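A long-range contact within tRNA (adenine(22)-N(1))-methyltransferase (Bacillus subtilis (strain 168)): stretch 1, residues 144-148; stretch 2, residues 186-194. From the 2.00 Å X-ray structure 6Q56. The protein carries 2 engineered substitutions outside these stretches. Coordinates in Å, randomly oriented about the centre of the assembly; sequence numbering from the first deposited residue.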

# COMPACT_ATOMS: atom_id res chain seq x y z
N VAL A 144 6.33 7.06 -0.10
CA VAL A 144 6.22 8.17 0.82
C VAL A 144 5.75 7.61 2.15
O VAL A 144 4.97 6.68 2.20
CB VAL A 144 5.25 9.27 0.35
CG1 VAL A 144 3.87 8.70 0.09
CG2 VAL A 144 5.14 10.36 1.39
N ILE A 145 6.24 8.19 3.23
CA ILE A 145 5.81 7.79 4.55
C ILE A 145 5.54 9.08 5.29
O ILE A 145 6.40 9.93 5.41
CB ILE A 145 6.81 6.93 5.33
CG1 ILE A 145 6.14 6.46 6.62
CG2 ILE A 145 8.07 7.70 5.63
CD1 ILE A 145 6.88 5.39 7.38
N LEU A 146 4.32 9.20 5.77
CA LEU A 146 3.90 10.38 6.49
C LEU A 146 3.07 9.96 7.67
O LEU A 146 2.71 8.81 7.80
CB LEU A 146 3.05 11.25 5.56
CG LEU A 146 3.73 11.67 4.27
CD1 LEU A 146 2.72 12.08 3.22
CD2 LEU A 146 4.73 12.79 4.52
N GLU A 147 2.74 10.91 8.53
CA GLU A 147 1.89 10.60 9.65
C GLU A 147 0.69 11.54 9.63
O GLU A 147 0.77 12.66 9.14
CB GLU A 147 2.65 10.65 10.98
CG GLU A 147 2.79 12.00 11.63
CD GLU A 147 3.61 11.94 12.90
OE1 GLU A 147 3.80 10.82 13.42
OE2 GLU A 147 4.06 13.00 13.38
N GLU A 148 -0.42 11.04 10.15
CA GLU A 148 -1.64 11.80 10.21
C GLU A 148 -2.38 11.40 11.46
O GLU A 148 -2.66 10.23 11.67
CB GLU A 148 -2.51 11.53 8.98
CG GLU A 148 -3.78 12.37 8.94
CD GLU A 148 -4.49 12.30 7.61
OE1 GLU A 148 -4.16 11.42 6.80
OE2 GLU A 148 -5.38 13.13 7.38
N LYS A 186 15.01 8.60 4.75
CA LYS A 186 15.25 8.58 6.19
C LYS A 186 14.64 9.80 6.85
O LYS A 186 15.31 10.53 7.56
CB LYS A 186 16.75 8.51 6.50
CG LYS A 186 17.39 7.15 6.30
CD LYS A 186 18.80 7.14 6.85
CE LYS A 186 19.62 6.02 6.22
NZ LYS A 186 20.97 5.93 6.82
N ASN A 187 13.35 10.02 6.63
CA ASN A 187 12.71 11.17 7.25
C ASN A 187 12.30 10.87 8.69
O ASN A 187 12.39 9.74 9.14
CB ASN A 187 11.54 11.67 6.41
CG ASN A 187 10.36 10.73 6.40
OD1 ASN A 187 10.19 9.92 7.29
ND2 ASN A 187 9.52 10.86 5.39
N ALA A 188 11.89 11.89 9.41
CA ALA A 188 11.53 11.75 10.81
C ALA A 188 10.52 10.65 11.09
O ALA A 188 10.70 9.86 12.00
CB ALA A 188 11.00 13.07 11.35
N VAL A 189 9.46 10.60 10.30
CA VAL A 189 8.42 9.60 10.49
C VAL A 189 9.01 8.21 10.33
O VAL A 189 8.72 7.31 11.10
CB VAL A 189 7.27 9.82 9.50
CG1 VAL A 189 6.20 8.76 9.69
CG2 VAL A 189 6.68 11.20 9.69
N PHE A 190 9.83 8.07 9.31
CA PHE A 190 10.49 6.82 8.99
C PHE A 190 11.37 6.33 10.13
O PHE A 190 11.25 5.20 10.58
CB PHE A 190 11.32 6.97 7.71
CG PHE A 190 12.16 5.78 7.39
CD1 PHE A 190 11.66 4.76 6.60
CD2 PHE A 190 13.45 5.67 7.87
CE1 PHE A 190 12.43 3.66 6.29
CE2 PHE A 190 14.22 4.57 7.57
CZ PHE A 190 13.71 3.57 6.78
N LEU A 191 12.26 7.19 10.60
CA LEU A 191 13.16 6.85 11.69
C LEU A 191 12.39 6.48 12.94
O LEU A 191 12.66 5.48 13.57
CB LEU A 191 14.11 8.01 12.00
CG LEU A 191 15.22 8.25 10.99
CD1 LEU A 191 15.98 9.51 11.35
CD2 LEU A 191 16.16 7.06 10.93
N LYS A 192 11.41 7.30 13.28
CA LYS A 192 10.58 7.07 14.45
C LYS A 192 9.88 5.72 14.37
O LYS A 192 9.85 4.97 15.33
CB LYS A 192 9.57 8.20 14.61
CG LYS A 192 8.54 7.98 15.70
CD LYS A 192 7.94 9.28 16.17
CE LYS A 192 7.21 10.00 15.06
NZ LYS A 192 6.29 11.05 15.57
N LYS A 193 9.31 5.42 13.21
CA LYS A 193 8.59 4.17 13.03
C LYS A 193 9.49 2.96 13.18
O LYS A 193 9.13 1.99 13.82
CB LYS A 193 7.93 4.13 11.66
CG LYS A 193 7.36 2.77 11.29
CD LYS A 193 6.59 2.80 9.98
CE LYS A 193 6.26 1.41 9.47
NZ LYS A 193 5.06 0.82 10.11
N TRP A 194 10.66 3.01 12.58
CA TRP A 194 11.56 1.87 12.63
C TRP A 194 12.38 1.81 13.90
O TRP A 194 12.72 0.74 14.36
CB TRP A 194 12.40 1.83 11.36
CG TRP A 194 11.52 1.59 10.20
CD1 TRP A 194 11.24 2.45 9.19
CD2 TRP A 194 10.75 0.42 9.97
NE1 TRP A 194 10.35 1.87 8.32
CE2 TRP A 194 10.03 0.63 8.78
CE3 TRP A 194 10.60 -0.79 10.64
CZ2 TRP A 194 9.18 -0.33 8.26
CZ3 TRP A 194 9.76 -1.73 10.13
CH2 TRP A 194 9.06 -1.50 8.94

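A strand, 144-148, meets the first turns of a helix, 188-194, almost at right angles: the axes cross at 81° and approach to 7.6 Å. The two stretches bury 349 Å² between them, and a few residues carry the contact.

The most economical of them is Asn187, at the N-cap position. Its amide group is used at both ends. OD1 accepts from the backbone, Phe190 N lying 2.8 Å away at a good angle, and so caps the helix by satisfying an NH that has no carbonyl of a preceding turn to bind. ND2 donates to the strand, reaching Ile145 O at 3.3 Å with an N-H...O angle of 152°. Chi1 in the p well accompanies this double use, and one polar side chain thereby ties the start of the helix to a strand carbonyl. The helix backbone then looks after itself, beginning with Leu191 N to Asn187 O at 2.9 Å.

Alternation along the strand sets the rest. Ile145 and Glu147 point toward the helix, while Val144 and Leu146 point away. Ile145 is buried and gives the most area; its branched side chain has CG1 3.8 Å from Val189 CG1, CG2 3.9 Å from Phe190 CB, and CD1 3.7 Å from Lys193 CD, where the lysine contributes its aliphatic stem. Val189, one residue into the helix, is compact enough to sit over the strand backbone, with CG1 3.9 Å from Leu146 C. Phe190 lends little beyond its CB, since the end of its side chain leads away.

Charge is kept to the margin. Glu147 OE1 and Lys192 NZ form a salt bridge at 3.3 Å, whose hydrogen bond is weak; Lys192 is exposed.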